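Local coordinates for protein KLLA0B12012p (Kluyveromyces lactis, PDB 6Y3P) that binds the mRNA decapping enzyme Dcp2 directly and, through this C-terminal tubulin-tyrosine-ligase-like ATP-grasp domain, probably binds ATP and a metal ion, at residues Arg213-Cys219 / Met235-Pro241; Leu201-Leu205 / Leu334-Tyr339; Val114-Leu120 / Leu163-Asp168. All blocks are in the same frame, centred on the assembly; numbering follows the deposited sequence. Where two conformers were deposited one is given.

Contact 1 (Arg213-Cys219 / Met235-Pro241)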
loop_
_atom_site.group_PDB
_atom_site.type_symbol
_atom_site.label_atom_id
_atom_site.label_comp_id
_atom_site.label_asym_id
_atom_site.label_seq_id
_atom_site.Cartn_x
_atom_site.Cartn_y
_atom_site.Cartn_z
ATOM N N ARG A 213 5.313 16.704 -13.682
ATOM C CA ARG A 213 4.165 15.973 -13.176
ATOM C C ARG A 213 4.694 15.120 -12.020
ATOM O O ARG A 213 5.754 14.490 -12.152
ATOM C CB ARG A 213 3.584 15.084 -14.290
ATOM C CG ARG A 213 2.918 15.872 -15.433
ATOM C CD ARG A 213 2.851 15.061 -16.718
ATOM N NE ARG A 213 1.887 13.967 -16.635
ATOM C CZ ARG A 213 2.155 12.684 -16.865
ATOM N NH1 ARG A 213 3.382 12.303 -17.202
ATOM N NH2 ARG A 213 1.199 11.770 -16.758
ATOM N N LYS A 214 4.003 15.157 -10.871
ATOM C CA LYS A 214 4.414 14.397 -9.689
ATOM C C LYS A 214 4.043 12.923 -9.840
ATOM O O LYS A 214 3.227 12.571 -10.691
ATOM C CB LYS A 214 3.813 14.997 -8.395
ATOM C CG LYS A 214 2.333 14.722 -8.197
ATOM C CD LYS A 214 1.921 14.799 -6.725
ATOM C CE LYS A 214 0.415 14.928 -6.537
ATOM N NZ LYS A 214 -0.343 13.747 -7.055
ATOM N N PHE A 215 4.622 12.059 -8.998
ATOM C CA PHE A 215 4.305 10.636 -9.071
ATOM C C PHE A 215 4.337 9.980 -7.735
ATOM O O PHE A 215 4.951 10.483 -6.780
ATOM C CB PHE A 215 5.284 9.905 -10.034
ATOM C CG PHE A 215 6.713 9.748 -9.535
ATOM C CD1 PHE A 215 7.635 10.785 -9.668
ATOM C CD2 PHE A 215 7.138 8.557 -8.950
ATOM C CE1 PHE A 215 8.939 10.646 -9.179
ATOM C CE2 PHE A 215 8.439 8.413 -8.484
ATOM C CZ PHE A 215 9.334 9.456 -8.595
ATOM N N HIS A 216 3.669 8.840 -7.678
ATOM C CA HIS A 216 3.776 7.991 -6.515
ATOM C C HIS A 216 4.330 6.656 -6.995
ATOM O O HIS A 216 4.343 6.373 -8.211
ATOM C CB HIS A 216 2.499 7.910 -5.654
ATOM C CG HIS A 216 1.295 7.327 -6.322
ATOM N ND1 HIS A 216 0.855 6.048 -6.021
ATOM C CD2 HIS A 216 0.435 7.892 -7.200
ATOM C CE1 HIS A 216 -0.254 5.878 -6.724
ATOM N NE2 HIS A 216 -0.531 6.948 -7.472
ATOM N N ILE A 217 4.903 5.891 -6.060
ATOM C CA ILE A 217 5.495 4.596 -6.328
ATOM C C ILE A 217 4.507 3.519 -5.869
ATOM O O ILE A 217 3.994 3.550 -4.749
ATOM C CB ILE A 217 6.904 4.383 -5.701
ATOM C CG1 ILE A 217 7.914 5.421 -6.233
ATOM C CG2 ILE A 217 7.397 2.945 -5.968
ATOM C CD1 ILE A 217 9.293 5.398 -5.595
ATOM N N ARG A 218 4.245 2.570 -6.750
ATOM C CA ARG A 218 3.472 1.384 -6.434
ATOM C C ARG A 218 4.528 0.267 -6.319
ATOM O O ARG A 218 5.188 -0.086 -7.302
ATOM C CB ARG A 218 2.433 1.072 -7.533
ATOM C CG ARG A 218 1.660 -0.258 -7.337
ATOM C CD ARG A 218 1.046 -0.342 -5.954
ATOM N NE ARG A 218 -0.369 -0.711 -5.959
ATOM C CZ ARG A 218 -1.377 0.117 -6.219
ATOM N NH1 ARG A 218 -2.630 -0.316 -6.164
ATOM N NH2 ARG A 218 -1.138 1.378 -6.565
ATOM N N CYS A 219 4.701 -0.247 -5.106
ATOM C CA CYS A 219 5.632 -1.320 -4.801
ATOM C C CYS A 219 4.823 -2.607 -4.446
ATOM O O CYS A 219 3.986 -2.570 -3.535
ATOM C CB CYS A 219 6.543 -0.874 -3.656
ATOM S SG CYS A 219 7.715 -2.133 -3.088
ATOM N N MET A 235 9.598 -1.699 -9.450
ATOM C CA MET A 235 8.479 -0.891 -8.993
ATOM C C MET A 235 7.899 0.029 -10.085
ATOM O O MET A 235 8.468 0.165 -11.169
ATOM C CB MET A 235 8.843 -0.119 -7.720
ATOM C CG MET A 235 9.847 -0.820 -6.837
ATOM S SD MET A 235 10.104 0.142 -5.333
ATOM C CE MET A 235 11.129 -1.009 -4.383
ATOM N N LEU A 236 6.729 0.598 -9.820
ATOM C CA LEU A 236 6.028 1.432 -10.789
ATOM C C LEU A 236 5.965 2.854 -10.310
ATOM O O LEU A 236 5.798 3.111 -9.112
ATOM C CB LEU A 236 4.574 0.930 -10.963
ATOM C CG LEU A 236 4.281 -0.300 -11.842
ATOM C CD1 LEU A 236 4.975 -1.531 -11.336
ATOM C CD2 LEU A 236 2.813 -0.607 -11.844
ATOM N N ALA A 237 6.039 3.774 -11.255
ATOM C CA ALA A 237 5.873 5.195 -11.018
ATOM C C ALA A 237 4.614 5.570 -11.817
ATOM O O ALA A 237 4.567 5.371 -13.029
ATOM C CB ALA A 237 7.089 5.978 -11.506
ATOM N N LEU A 238 3.584 6.032 -11.100
ATOM C CA LEU A 238 2.288 6.415 -11.633
ATOM C C LEU A 238 2.241 7.917 -11.527
ATOM O O LEU A 238 2.238 8.461 -10.430
ATOM C CB LEU A 238 1.137 5.746 -10.823
ATOM C CG LEU A 238 1.402 4.275 -10.386
ATOM C CD1 LEU A 238 0.840 3.988 -9.044
ATOM C CD2 LEU A 238 0.873 3.304 -11.351
ATOM N N PHE A 239 2.292 8.588 -12.680
ATOM C CA PHE A 239 2.323 10.045 -12.787
ATOM C C PHE A 239 0.944 10.680 -12.832
ATOM O O PHE A 239 0.003 10.108 -13.399
ATOM C CB PHE A 239 3.128 10.460 -14.016
ATOM C CG PHE A 239 4.599 10.175 -13.867
ATOM C CD1 PHE A 239 5.129 8.946 -14.253
ATOM C CD2 PHE A 239 5.465 11.141 -13.363
ATOM C CE1 PHE A 239 6.498 8.685 -14.124
ATOM C CE2 PHE A 239 6.826 10.867 -13.204
ATOM C CZ PHE A 239 7.332 9.643 -13.588
ATOM N N ALA A 240 0.842 11.879 -12.239
ATOM C CA ALA A 240 -0.378 12.684 -12.210
ATOM C C ALA A 240 -0.621 13.259 -13.637
ATOM O O ALA A 240 0.344 13.387 -14.396
ATOM C CB ALA A 240 -0.231 13.804 -11.179
ATOM N N PRO A 241 -1.875 13.537 -14.067
ATOM C CA PRO A 241 -2.081 14.017 -15.455
ATOM C C PRO A 241 -1.518 15.409 -15.773
ATOM O O PRO A 241 -0.985 15.645 -16.868
ATOM C CB PRO A 241 -3.607 13.976 -15.621
ATOM C CG PRO A 241 -4.149 14.119 -14.242
ATOM C CD PRO A 241 -3.163 13.409 -13.344
HETATM O O HOH W 1 0.598 10.784 -8.652
#
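Two antiparallel strands of one β-hairpin pair here, with F215 opposite F239 and I217 opposite A237 as non-hydrogen-bonded pairs, H216 opposite L238 and R218 opposite L236 as hydrogen-bonded ones. The bonds H216 N to L238 O, L238 N to H216 O, R218 N to L236 O and L236 N to R218 O span 2.9 to 3.1 Å. On one face small A237 makes a hollow that the F215 ring fills, CD2 of F215 lying 3.6 Å from CB of A237, while F215 CB sits over the F239 ring, 3.8 Å from its centroid, a CH-π contact. Beyond the alanine, I217 CG2 meets M235 CB at 3.8 Å. On the other face L238 is the bump: L238 CB lies over the face of the H216 ring, 4.3 Å from its centroid, another CH-π contact, and L238 CD1 reaches R218 CB at 3.7 Å. At the open end R213 curls back, its guanidinium against F239 CB; R213 NE lies 2.8 Å from A240 O and makes a weak hydrogen bond to P241 O (3.3 Å). Strand 326-335 flanks 215-224, and R218 forms a salt bridge with its D332; strand 279-281 flanks 228-239, and helix 290-313 covers the I217 and M235 side.

Contact 2 (Leu201-Leu205 / Leu334-Tyr339); sequences LHNPL and LVDSDY
A type I β turn, D336 to Y339, lies in the connection of a β-hairpin between antiparallel strands 326-335 and 341-347 of this ATP-grasp domain, and the irregular loop 201-205 docks against its start through a single backbone bridge. P204 pairs with D336 (CA-CA 4.2 Å). Two backbone hydrogen bonds hold the bridge: L205 N to V335 O at 3.1 Å and S337 N to N203 O at 2.7 Å, the latter bent to 137° at the hydrogen. N203 (phi/psi -100/39) turns the loop, then P204 and L205 run extended at -67/147 and -69/121. In the turn, S337 (-66/-6) and D338 (-107/17) give the type I shape, closed by Y339 N to D336 O at 3.0 Å; Y339 itself is left-handed (60/32). D336, with chi1 p, turns OD1 forward to D338 N at 2.8 Å, an Asx turn, and the same oxygen accepts from Q340 N. L205 takes chi1 t and chi2 p, which sends CD2 to V335 CG1 (3.8 Å) and to Y339 CD2 (3.7 Å); Y339, with chi1 m, also packs on helix 290-313. L201, chi1 t, lies along the strand end, with CB 4.0 Å from L334 CD2, CD2 3.6 Å from V335 O and CD1 3.7 Å from D336 CB. The loop thus joins the exit of strand 194-200, in one sheet, to a hairpin in another. N203 has an off-rotamer chi1 of -149°, and S337 a chi1 of 59° (p), so that S337 OG donates to N203 OD1 at 2.7 Å.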
loop_
_atom_site.group_PDB
_atom_site.type_symbol
_atom_site.label_atom_id
_atom_site.label_comp_id
_atom_site.label_asym_id
_atom_site.label_seq_id
_atom_site.Cartn_x
_atom_site.Cartn_y
_atom_site.Cartn_z
ATOM N N LEU A 201 2.591 16.387 1.501
ATOM C CA LEU A 201 3.923 16.509 0.916
ATOM C C LEU A 201 3.946 17.722 -0.073
ATOM O O LEU A 201 3.538 17.616 -1.237
ATOM C CB LEU A 201 4.280 15.181 0.233
ATOM C CG LEU A 201 5.727 15.039 -0.212
ATOM C CD1 LEU A 201 6.466 14.164 0.728
ATOM C CD2 LEU A 201 5.796 14.461 -1.599
ATOM N N HIS A 202 4.385 18.888 0.436
ATOM C CA HIS A 202 4.435 20.167 -0.302
ATOM C C HIS A 202 5.570 20.183 -1.320
ATOM O O HIS A 202 5.546 20.927 -2.298
ATOM C CB HIS A 202 4.594 21.338 0.698
ATOM C CG HIS A 202 5.998 21.531 1.212
ATOM N ND1 HIS A 202 6.549 20.675 2.158
ATOM C CD2 HIS A 202 6.932 22.447 0.858
ATOM C CE1 HIS A 202 7.792 21.106 2.358
ATOM N NE2 HIS A 202 8.071 22.162 1.589
ATOM N N ASN A 203 6.522 19.295 -1.072
ATOM C CA ASN A 203 7.843 19.027 -1.613
ATOM C C ASN A 203 7.868 17.832 -2.647
ATOM O O ASN A 203 8.796 17.050 -2.538
ATOM C CB ASN A 203 8.599 18.552 -0.326
ATOM C CG ASN A 203 10.054 18.846 -0.252
ATOM O OD1 ASN A 203 10.557 19.830 -0.800
ATOM N ND2 ASN A 203 10.745 18.041 0.520
ATOM N N PRO A 204 6.938 17.552 -3.584
ATOM C CA PRO A 204 7.114 16.337 -4.406
ATOM C C PRO A 204 8.306 16.380 -5.363
ATOM O O PRO A 204 8.642 17.447 -5.825
ATOM C CB PRO A 204 5.773 16.230 -5.160
ATOM C CG PRO A 204 5.358 17.604 -5.325
ATOM C CD PRO A 204 5.725 18.274 -4.007
ATOM N N LEU A 205 8.946 15.240 -5.625
ATOM C CA LEU A 205 10.064 15.128 -6.563
ATOM C C LEU A 205 9.495 15.345 -7.968
ATOM O O LEU A 205 8.552 14.655 -8.386
ATOM C CB LEU A 205 10.733 13.738 -6.457
ATOM C CG LEU A 205 11.867 13.407 -7.431
ATOM C CD1 LEU A 205 13.002 14.426 -7.355
ATOM C CD2 LEU A 205 12.385 11.989 -7.188
ATOM N N LEU A 334 4.985 8.035 -1.615
ATOM C CA LEU A 334 5.214 9.359 -2.193
ATOM C C LEU A 334 6.734 9.626 -2.060
ATOM O O LEU A 334 7.385 9.112 -1.148
ATOM C CB LEU A 334 4.430 10.409 -1.399
ATOM C CG LEU A 334 3.014 10.774 -1.899
ATOM C CD1 LEU A 334 2.091 9.586 -1.948
ATOM C CD2 LEU A 334 2.380 11.832 -1.013
ATOM N N VAL A 335 7.299 10.344 -3.018
ATOM C CA VAL A 335 8.703 10.706 -3.044
ATOM C C VAL A 335 8.775 12.220 -3.014
ATOM O O VAL A 335 8.106 12.880 -3.826
ATOM C CB VAL A 335 9.477 10.150 -4.276
ATOM C CG1 VAL A 335 10.989 10.271 -4.064
ATOM C CG2 VAL A 335 9.086 8.701 -4.584
ATOM N N ASP A 336 9.611 12.763 -2.111
ATOM C CA ASP A 336 9.835 14.207 -2.007
ATOM C C ASP A 336 11.056 14.635 -2.818
ATOM O O ASP A 336 11.805 13.783 -3.301
ATOM C CB ASP A 336 9.869 14.721 -0.533
ATOM C CG ASP A 336 11.064 14.408 0.361
ATOM O OD1 ASP A 336 12.169 14.132 -0.181
ATOM O OD2 ASP A 336 10.924 14.541 1.612
ATOM N N SER A 337 11.280 15.957 -2.938
ATOM C CA SER A 337 12.386 16.513 -3.720
ATOM C C SER A 337 13.788 16.194 -3.146
ATOM O O SER A 337 14.782 16.460 -3.821
ATOM C CB SER A 337 12.191 18.005 -3.944
ATOM O OG SER A 337 12.124 18.641 -2.683
ATOM N N ASP A 338 13.856 15.553 -1.951
ATOM C CA ASP A 338 15.112 15.125 -1.309
ATOM C C ASP A 338 15.277 13.629 -1.390
ATOM O O ASP A 338 16.105 13.083 -0.670
ATOM C CB ASP A 338 15.211 15.602 0.152
ATOM C CG ASP A 338 15.086 17.101 0.291
ATOM O OD1 ASP A 338 15.755 17.825 -0.482
ATOM O OD2 ASP A 338 14.292 17.552 1.149
ATOM N N TYR A 339 14.504 12.969 -2.300
ATOM C CA TYR A 339 14.500 11.528 -2.572
ATOM C C TYR A 339 14.137 10.707 -1.326
ATOM O O TYR A 339 14.571 9.572 -1.186
ATOM C CB TYR A 339 15.820 11.056 -3.239
ATOM C CG TYR A 339 16.228 11.907 -4.425
ATOM C CD1 TYR A 339 17.047 13.021 -4.260
ATOM C CD2 TYR A 339 15.805 11.590 -5.716
ATOM C CE1 TYR A 339 17.416 13.814 -5.339
ATOM C CE2 TYR A 339 16.154 12.387 -6.806
ATOM C CZ TYR A 339 16.966 13.495 -6.610
ATOM O OH TYR A 339 17.359 14.275 -7.662
#

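Contact 3 (Val114-Leu120 / Leu163-Asp168); sequences VDYAEFL and LQAIFD
Segment 163-168 is regular α-helix, a middle part of helix 160-171, whereas 114-120 leaves edge strand 109-113 extended at V114 (phi/psi -121/122), passes through a short 3-10 turn at A117-E118, and enters helix 120-125 with F119 at its N-cap position. The turn is tied by F119 N to Y116 O at 3.1 Å and L120 N to A117 O at 3.2 Å. The backbones come nearest at A117, with A117 CA 5.0 Å from F167 CA. V114, A117 and L120 all point their CB atoms toward the helix. V114 and L120 pack on one side of the F167 ring (chi1 -89°, m; chi2 -83°): F167 CE1 is 3.6 Å from V114 CB and F167 CD2 3.2 Å from L120 CD1. A117 CB rests 3.8 Å from F167 CB, and L120, chi1 t, brings CD1 to 4.0 Å from L163 CG. The helix lies on the antiparallel sheet, F167 and L163 touching L143 of strand 140-145, and F195 meets the F167 ring edge-to-face. Q164, chi1 t and chi2 p, folds toward the 3-10 turn; Q164 NE2 donates to A117 O at 3.2 Å and to D168 OD1 at 2.8 Å. A buried apolar seam thus carries one polar clasp, with A117 O accepting from both L120 N and Q164 NE2.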
loop_
_atom_site.group_PDB
_atom_site.type_symbol
_atom_site.label_atom_id
_atom_site.label_comp_id
_atom_site.label_asym_id
_atom_site.label_seq_id
_atom_site.Cartn_x
_atom_site.Cartn_y
_atom_site.Cartn_z
ATOM N N VAL A 114 -16.142 17.883 13.135
ATOM C CA VAL A 114 -16.359 19.280 13.501
ATOM C C VAL A 114 -17.774 19.645 13.085
ATOM O O VAL A 114 -18.125 19.516 11.914
ATOM C CB VAL A 114 -15.304 20.268 12.908
ATOM C CG1 VAL A 114 -15.509 21.689 13.445
ATOM C CG2 VAL A 114 -13.872 19.800 13.178
ATOM N N ASP A 115 -18.574 20.085 14.056
ATOM C CA ASP A 115 -19.966 20.493 13.877
ATOM C C ASP A 115 -19.999 21.930 13.361
ATOM O O ASP A 115 -20.591 22.198 12.317
ATOM C CB ASP A 115 -20.738 20.364 15.213
ATOM C CG ASP A 115 -20.712 18.983 15.854
ATOM O OD1 ASP A 115 -19.589 18.462 16.115
ATOM O OD2 ASP A 115 -21.803 18.443 16.142
ATOM N N TYR A 116 -19.347 22.850 14.102
ATOM C CA TYR A 116 -19.256 24.282 13.822
ATOM C C TYR A 116 -17.853 24.741 14.164
ATOM O O TYR A 116 -17.203 24.163 15.038
ATOM C CB TYR A 116 -20.283 25.066 14.656
ATOM C CG TYR A 116 -21.693 24.526 14.556
ATOM C CD1 TYR A 116 -22.103 23.445 15.331
ATOM C CD2 TYR A 116 -22.620 25.093 13.684
ATOM C CE1 TYR A 116 -23.386 22.919 15.219
ATOM C CE2 TYR A 116 -23.916 24.587 13.581
ATOM C CZ TYR A 116 -24.289 23.499 14.352
ATOM O OH TYR A 116 -25.553 23.006 14.296
ATOM N N ALA A 117 -17.387 25.786 13.468
ATOM C CA ALA A 117 -16.042 26.375 13.599
ATOM C C ALA A 117 -15.672 26.760 15.037
ATOM O O ALA A 117 -14.528 26.545 15.444
ATOM C CB ALA A 117 -15.902 27.580 12.670
ATOM N N GLU A 118 -16.648 27.275 15.809
ATOM C CA GLU A 118 -16.468 27.696 17.207
ATOM C C GLU A 118 -16.097 26.542 18.178
ATOM O O GLU A 118 -15.628 26.799 19.294
ATOM C CB GLU A 118 -17.691 28.484 17.723
ATOM C CG GLU A 118 -19.057 28.072 17.168
ATOM C CD GLU A 118 -19.600 28.947 16.049
ATOM O OE1 GLU A 118 -19.763 30.174 16.264
ATOM O OE2 GLU A 118 -19.889 28.395 14.959
ATOM N N PHE A 119 -16.260 25.276 17.733
ATOM C CA PHE A 119 -15.947 24.113 18.552
ATOM C C PHE A 119 -14.817 23.266 17.996
ATOM O O PHE A 119 -14.670 22.108 18.396
ATOM C CB PHE A 119 -17.210 23.286 18.813
ATOM C CG PHE A 119 -18.162 23.956 19.762
ATOM C CD1 PHE A 119 -17.926 23.945 21.127
ATOM C CD2 PHE A 119 -19.302 24.596 19.290
ATOM C CE1 PHE A 119 -18.821 24.552 22.008
ATOM C CE2 PHE A 119 -20.178 25.226 20.170
ATOM C CZ PHE A 119 -19.928 25.212 21.523
ATOM N N LEU A 120 -13.972 23.876 17.121
ATOM C CA LEU A 120 -12.782 23.274 16.509
ATOM C C LEU A 120 -11.797 22.852 17.598
ATOM O O LEU A 120 -11.227 21.767 17.507
ATOM C CB LEU A 120 -12.116 24.253 15.508
ATOM C CG LEU A 120 -10.909 23.750 14.666
ATOM C CD1 LEU A 120 -10.932 24.366 13.303
ATOM C CD2 LEU A 120 -9.591 24.233 15.237
ATOM N N LEU A 163 -6.045 26.364 10.358
ATOM C CA LEU A 163 -7.175 25.431 10.349
ATOM C C LEU A 163 -8.448 26.111 10.859
ATOM O O LEU A 163 -9.511 25.926 10.271
ATOM C CB LEU A 163 -6.852 24.193 11.187
ATOM C CG LEU A 163 -7.826 23.024 11.105
ATOM C CD1 LEU A 163 -8.024 22.528 9.649
ATOM C CD2 LEU A 163 -7.368 21.897 11.997
ATOM N N GLN A 164 -8.319 26.931 11.911
ATOM C CA GLN A 164 -9.406 27.705 12.512
ATOM C C GLN A 164 -10.005 28.704 11.507
ATOM O O GLN A 164 -11.219 28.849 11.452
ATOM C CB GLN A 164 -8.917 28.406 13.805
ATOM C CG GLN A 164 -9.996 29.246 14.550
ATOM C CD GLN A 164 -11.152 28.409 15.049
ATOM O OE1 GLN A 164 -11.032 27.620 15.986
ATOM N NE2 GLN A 164 -12.295 28.550 14.419
ATOM N N ALA A 165 -9.144 29.381 10.717
ATOM C CA ALA A 165 -9.529 30.352 9.688
ATOM C C ALA A 165 -10.236 29.641 8.527
ATOM O O ALA A 165 -11.186 30.188 7.971
ATOM C CB ALA A 165 -8.293 31.089 9.186
ATOM N N ILE A 166 -9.796 28.414 8.184
ATOM C CA ILE A 166 -10.421 27.616 7.131
ATOM C C ILE A 166 -11.878 27.321 7.542
ATOM O O ILE A 166 -12.802 27.621 6.772
ATOM C CB ILE A 166 -9.624 26.321 6.833
ATOM C CG1 ILE A 166 -8.247 26.629 6.185
ATOM C CG2 ILE A 166 -10.444 25.355 5.945
ATOM C CD1 ILE A 166 -7.312 25.423 6.119
ATOM N N PHE A 167 -12.073 26.782 8.781
ATOM C CA PHE A 167 -13.392 26.448 9.335
ATOM C C PHE A 167 -14.315 27.644 9.463
ATOM O O PHE A 167 -15.502 27.506 9.187
ATOM C CB PHE A 167 -13.279 25.686 10.672
ATOM C CG PHE A 167 -13.193 24.192 10.462
ATOM C CD1 PHE A 167 -14.337 23.435 10.280
ATOM C CD2 PHE A 167 -11.960 23.560 10.349
ATOM C CE1 PHE A 167 -14.250 22.070 10.017
ATOM C CE2 PHE A 167 -11.875 22.184 10.131
ATOM C CZ PHE A 167 -13.014 21.451 9.939
ATOM N N ASP A 168 -13.782 28.806 9.881
ATOM C CA ASP A 168 -14.515 30.064 10.010
ATOM C C ASP A 168 -15.050 30.508 8.642
ATOM O O ASP A 168 -16.193 30.954 8.543
ATOM C CB ASP A 168 -13.577 31.163 10.560
ATOM C CG ASP A 168 -13.277 31.131 12.049
ATOM O OD1 ASP A 168 -13.804 30.243 12.745
ATOM O OD2 ASP A 168 -12.498 31.983 12.511
#

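Along the chain contact 3 closes first; contact 1 is then nested inside the loop that contact 2 closes. Contacts 1 and 2 are neighbours, centres 12 Å apart, because strands 215-224 and 326-335 lie side by side in one antiparallel sheet: I217 CD1 meets V335 CG2 at 3.5 Å. Separately, K214 CB touches the loop 201-205 at P204 CB, 4.0 Å away. Contact 3 stands off, its centre 34 Å from that of contact 1 and 30 Å from that of contact 2, and packs helix 160-171 beside a different antiparallel sheet. Strand 194-200 of that second sheet runs into the loop of contact 2, so this loop bridges two β-sheet regions; all three contacts belong to the tubulin-tyrosine-ligase-like part of the chain.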